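D-hydantoinase (Ralstonia pickettii, PDB 1NFG) probably catalyses the stereospecific hydrolysis of the cyclic amide bond of D-hydantoin derivatives, using two zinc ions per subunit. Local coordinates at residues 336-349 with 410-424. Numbering follows the deposited sequence.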
# COMPACT_ATOMS: atom_id res chain seq x y z
N GLY A 336 -4.49 -29.33 -14.15
CA GLY A 336 -3.12 -29.76 -13.93
C GLY A 336 -2.29 -29.92 -15.18
O GLY A 336 -2.81 -30.23 -16.25
N ALA A 337 -0.99 -29.70 -15.03
CA ALA A 337 -0.04 -29.83 -16.13
C ALA A 337 1.27 -30.45 -15.61
O ALA A 337 1.62 -30.29 -14.44
CB ALA A 337 0.24 -28.46 -16.75
N PRO A 338 1.99 -31.15 -16.48
CA PRO A 338 3.25 -31.80 -16.12
C PRO A 338 4.46 -30.86 -16.13
O PRO A 338 4.45 -29.84 -16.81
CB PRO A 338 3.38 -32.89 -17.17
CG PRO A 338 2.88 -32.18 -18.40
CD PRO A 338 1.64 -31.45 -17.89
N GLY A 339 5.49 -31.21 -15.37
CA GLY A 339 6.68 -30.39 -15.33
C GLY A 339 7.77 -30.80 -14.36
O GLY A 339 8.77 -30.10 -14.25
N VAL A 340 7.61 -31.92 -13.65
CA VAL A 340 8.62 -32.33 -12.68
C VAL A 340 10.00 -32.49 -13.32
O VAL A 340 11.02 -32.24 -12.67
CB VAL A 340 8.24 -33.66 -11.97
CG1 VAL A 340 8.43 -34.84 -12.90
CG2 VAL A 340 9.06 -33.82 -10.70
N GLU A 341 10.04 -32.89 -14.59
CA GLU A 341 11.31 -33.08 -15.27
C GLU A 341 11.94 -31.80 -15.79
O GLU A 341 13.14 -31.60 -15.67
CB GLU A 341 11.15 -34.05 -16.45
CG GLU A 341 12.49 -34.60 -16.94
CD GLU A 341 12.36 -35.56 -18.11
OE1 GLU A 341 11.46 -36.43 -18.08
OE2 GLU A 341 13.18 -35.46 -19.05
N GLU A 342 11.11 -30.92 -16.36
CA GLU A 342 11.59 -29.67 -16.92
C GLU A 342 11.93 -28.58 -15.90
O GLU A 342 12.66 -27.64 -16.23
CB GLU A 342 10.56 -29.12 -17.91
CG GLU A 342 10.21 -30.08 -19.04
CD GLU A 342 9.00 -30.96 -18.73
OE1 GLU A 342 8.86 -31.41 -17.57
OE2 GLU A 342 8.21 -31.21 -19.66
N ARG A 343 11.42 -28.71 -14.68
CA ARG A 343 11.63 -27.69 -13.66
C ARG A 343 13.01 -27.02 -13.63
O ARG A 343 13.11 -25.82 -13.87
CB ARG A 343 11.31 -28.23 -12.26
CG ARG A 343 11.31 -27.13 -11.19
CD ARG A 343 10.98 -27.62 -9.78
NE ARG A 343 11.92 -28.64 -9.32
CZ ARG A 343 12.62 -28.56 -8.20
NH1 ARG A 343 12.49 -27.50 -7.41
NH2 ARG A 343 13.46 -29.53 -7.86
N LEU A 344 14.06 -27.78 -13.33
CA LEU A 344 15.40 -27.20 -13.26
C LEU A 344 15.84 -26.47 -14.52
O LEU A 344 16.26 -25.31 -14.45
CB LEU A 344 16.45 -28.25 -12.90
CG LEU A 344 16.44 -28.90 -11.51
CD1 LEU A 344 17.85 -29.00 -11.01
CD2 LEU A 344 15.62 -28.10 -10.53
N MET A 345 15.76 -27.13 -15.67
CA MET A 345 16.18 -26.48 -16.91
C MET A 345 15.47 -25.15 -17.11
O MET A 345 16.11 -24.14 -17.42
CB MET A 345 15.93 -27.38 -18.11
CG MET A 345 16.92 -28.53 -18.24
SD MET A 345 16.64 -29.49 -19.74
CE MET A 345 15.16 -30.41 -19.26
N MET A 346 14.16 -25.15 -16.93
CA MET A 346 13.35 -23.95 -17.09
C MET A 346 13.74 -22.83 -16.12
O MET A 346 13.91 -21.68 -16.51
CB MET A 346 11.87 -24.29 -16.93
CG MET A 346 11.33 -25.14 -18.06
SD MET A 346 11.42 -24.29 -19.65
CE MET A 346 12.87 -24.93 -20.23
N VAL A 347 13.90 -23.17 -14.85
CA VAL A 347 14.28 -22.17 -13.86
C VAL A 347 15.69 -21.69 -14.17
O VAL A 347 15.99 -20.50 -14.02
CB VAL A 347 14.24 -22.75 -12.43
CG1 VAL A 347 14.87 -21.78 -11.44
CG2 VAL A 347 12.79 -23.04 -12.03
N TYR A 348 16.55 -22.61 -14.60
CA TYR A 348 17.94 -22.28 -14.93
C TYR A 348 18.05 -21.24 -16.05
O TYR A 348 19.00 -20.47 -16.09
CB TYR A 348 18.72 -23.54 -15.33
CG TYR A 348 20.19 -23.27 -15.62
CD1 TYR A 348 21.10 -23.08 -14.58
CD2 TYR A 348 20.65 -23.14 -16.93
CE1 TYR A 348 22.43 -22.76 -14.83
CE2 TYR A 348 21.97 -22.82 -17.20
CZ TYR A 348 22.86 -22.63 -16.14
OH TYR A 348 24.16 -22.26 -16.40
N GLN A 349 17.09 -21.23 -16.96
CA GLN A 349 17.14 -20.26 -18.05
C GLN A 349 17.12 -18.85 -17.47
O GLN A 349 17.55 -17.90 -18.12
CB GLN A 349 15.97 -20.47 -19.01
CG GLN A 349 15.93 -21.85 -19.63
CD GLN A 349 17.26 -22.25 -20.24
OE1 GLN A 349 17.69 -21.68 -21.25
NE2 GLN A 349 17.92 -23.23 -19.63
N MET A 410 3.44 -39.08 -19.99
CA MET A 410 2.52 -38.11 -20.59
C MET A 410 2.59 -38.02 -22.11
O MET A 410 3.57 -38.42 -22.72
CB MET A 410 2.76 -36.72 -19.99
CG MET A 410 2.07 -36.52 -18.66
SD MET A 410 0.28 -36.63 -18.83
CE MET A 410 -0.10 -35.00 -19.42
N ASP A 411 1.53 -37.48 -22.71
CA ASP A 411 1.47 -37.33 -24.16
C ASP A 411 1.82 -35.93 -24.65
O ASP A 411 1.63 -35.61 -25.83
CB ASP A 411 0.10 -37.77 -24.69
CG ASP A 411 -1.05 -36.99 -24.07
OD1 ASP A 411 -0.96 -36.64 -22.87
OD2 ASP A 411 -2.05 -36.75 -24.78
N TYR A 412 2.32 -35.09 -23.75
CA TYR A 412 2.73 -33.73 -24.11
C TYR A 412 3.54 -33.07 -23.00
O TYR A 412 3.56 -33.54 -21.86
CB TYR A 412 1.52 -32.84 -24.44
CG TYR A 412 0.77 -32.29 -23.25
CD1 TYR A 412 -0.21 -33.04 -22.60
CD2 TYR A 412 1.05 -31.01 -22.76
CE1 TYR A 412 -0.90 -32.53 -21.49
CE2 TYR A 412 0.37 -30.49 -21.65
CZ TYR A 412 -0.60 -31.26 -21.02
OH TYR A 412 -1.27 -30.74 -19.93
N SER A 413 4.23 -31.99 -23.36
CA SER A 413 5.03 -31.22 -22.41
C SER A 413 4.50 -29.78 -22.37
O SER A 413 4.08 -29.24 -23.39
CB SER A 413 6.49 -31.19 -22.82
OG SER A 413 7.22 -30.32 -21.98
N SER A 414 4.50 -29.19 -21.18
CA SER A 414 4.02 -27.82 -21.01
C SER A 414 5.01 -26.85 -21.64
O SER A 414 4.68 -25.69 -21.91
CB SER A 414 3.87 -27.49 -19.53
OG SER A 414 3.05 -28.44 -18.88
N TYR A 415 6.22 -27.34 -21.89
CA TYR A 415 7.28 -26.52 -22.46
C TYR A 415 7.73 -27.04 -23.81
O TYR A 415 8.89 -26.87 -24.21
CB TYR A 415 8.45 -26.48 -21.47
CG TYR A 415 7.98 -26.12 -20.09
CD1 TYR A 415 7.67 -24.79 -19.76
CD2 TYR A 415 7.74 -27.10 -19.13
CE1 TYR A 415 7.13 -24.46 -18.51
CE2 TYR A 415 7.20 -26.78 -17.88
CZ TYR A 415 6.89 -25.46 -17.58
OH TYR A 415 6.37 -25.14 -16.35
N GLU A 416 6.80 -27.65 -24.53
CA GLU A 416 7.11 -28.18 -25.85
C GLU A 416 7.57 -27.04 -26.75
O GLU A 416 6.90 -26.02 -26.87
CB GLU A 416 5.86 -28.84 -26.45
CG GLU A 416 6.06 -29.46 -27.83
CD GLU A 416 7.01 -30.64 -27.82
OE1 GLU A 416 6.81 -31.55 -26.98
OE2 GLU A 416 7.94 -30.67 -28.66
N GLY A 417 8.73 -27.22 -27.37
CA GLY A 417 9.25 -26.20 -28.26
C GLY A 417 10.25 -25.22 -27.67
O GLY A 417 10.94 -24.54 -28.43
N HIS A 418 10.34 -25.13 -26.35
CA HIS A 418 11.28 -24.19 -25.74
C HIS A 418 12.74 -24.57 -25.94
O HIS A 418 13.14 -25.72 -25.71
CB HIS A 418 11.01 -24.04 -24.23
CG HIS A 418 9.75 -23.31 -23.90
ND1 HIS A 418 9.72 -22.23 -23.05
CD2 HIS A 418 8.46 -23.52 -24.29
CE1 HIS A 418 8.47 -21.81 -22.91
NE2 HIS A 418 7.69 -22.58 -23.65
N LYS A 419 13.54 -23.60 -26.37
CA LYS A 419 14.96 -23.82 -26.57
C LYS A 419 15.63 -23.47 -25.25
O LYS A 419 15.37 -22.41 -24.68
CB LYS A 419 15.50 -22.93 -27.70
CG LYS A 419 14.92 -23.28 -29.07
CD LYS A 419 15.56 -22.45 -30.19
CE LYS A 419 15.25 -20.97 -30.05
NZ LYS A 419 15.93 -20.17 -31.09
N VAL A 420 16.48 -24.36 -24.76
CA VAL A 420 17.15 -24.13 -23.50
C VAL A 420 18.66 -24.26 -23.60
O VAL A 420 19.17 -24.93 -24.50
CB VAL A 420 16.66 -25.11 -22.41
CG1 VAL A 420 15.17 -24.97 -22.24
CG2 VAL A 420 17.00 -26.55 -22.80
N LYS A 421 19.35 -23.60 -22.68
CA LYS A 421 20.80 -23.65 -22.63
C LYS A 421 21.13 -24.06 -21.20
O LYS A 421 20.85 -23.32 -20.26
CB LYS A 421 21.40 -22.28 -22.95
CG LYS A 421 22.91 -22.26 -23.00
CD LYS A 421 23.41 -20.84 -23.24
CE LYS A 421 24.92 -20.75 -23.13
NZ LYS A 421 25.39 -19.34 -23.24
N GLY A 422 21.71 -25.24 -21.04
CA GLY A 422 22.03 -25.74 -19.72
C GLY A 422 21.16 -26.95 -19.46
O GLY A 422 19.96 -26.82 -19.20
N VAL A 423 21.76 -28.13 -19.54
CA VAL A 423 21.03 -29.39 -19.37
C VAL A 423 21.64 -30.33 -18.33
O VAL A 423 22.86 -30.37 -18.16
CB VAL A 423 20.97 -30.12 -20.73
CG1 VAL A 423 20.36 -31.50 -20.56
CG2 VAL A 423 20.18 -29.30 -21.72
N PRO A 424 20.79 -31.08 -17.61
CA PRO A 424 21.28 -32.03 -16.59
C PRO A 424 21.91 -33.18 -17.38
O PRO A 424 21.31 -33.67 -18.35
CB PRO A 424 20.01 -32.48 -15.87
CG PRO A 424 19.00 -31.42 -16.21
CD PRO A 424 19.32 -31.04 -17.61
O HOH W 1 5.72 -30.42 -19.03
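Met345 CG of helix 343-349 packs on Pro424 CD of strand 422-424 (3.5 Å), helix and strand running nearly antiparallel (158°) with axes 8.2 Å apart, while loop 336-339 passes close to loop 413-415. Gln349 shows how one amide can clasp a bending chain: its OE1 accepts from Lys421 N (2.9 Å), and its NE2 donates to Lys421 O from above the carbonyl plane and also to Met345 O. With CG anti to the carbonyl carbon (chi1 -59°) and a second bend at chi2, the amide reaches the corner at 421, where Lys421 O also meets the edge of the Tyr348 ring. Met346 CG lies over the centre of one Tyr415 face, 4.0 Å from the centroid, with SD oblique to the ring in a Met-aromatic contact. Toward the N-terminal ends of both segments, Ser413 OG donates to the anti lone pair of Glu342 OE2 (2.7 Å) and accepts from Tyr415 N in an ST turn. Ser414 OG donates to Pro338 O (2.9 Å), and a water ties that carbonyl to Glu342 OE2 and Ser414 N. Gly336 lies near the zinc ligand Asp313. This amidohydrolase packing joins helix 343-352, flanked by helix 358-372, to strand 419-429, which pairs antiparallel with strand 390-400.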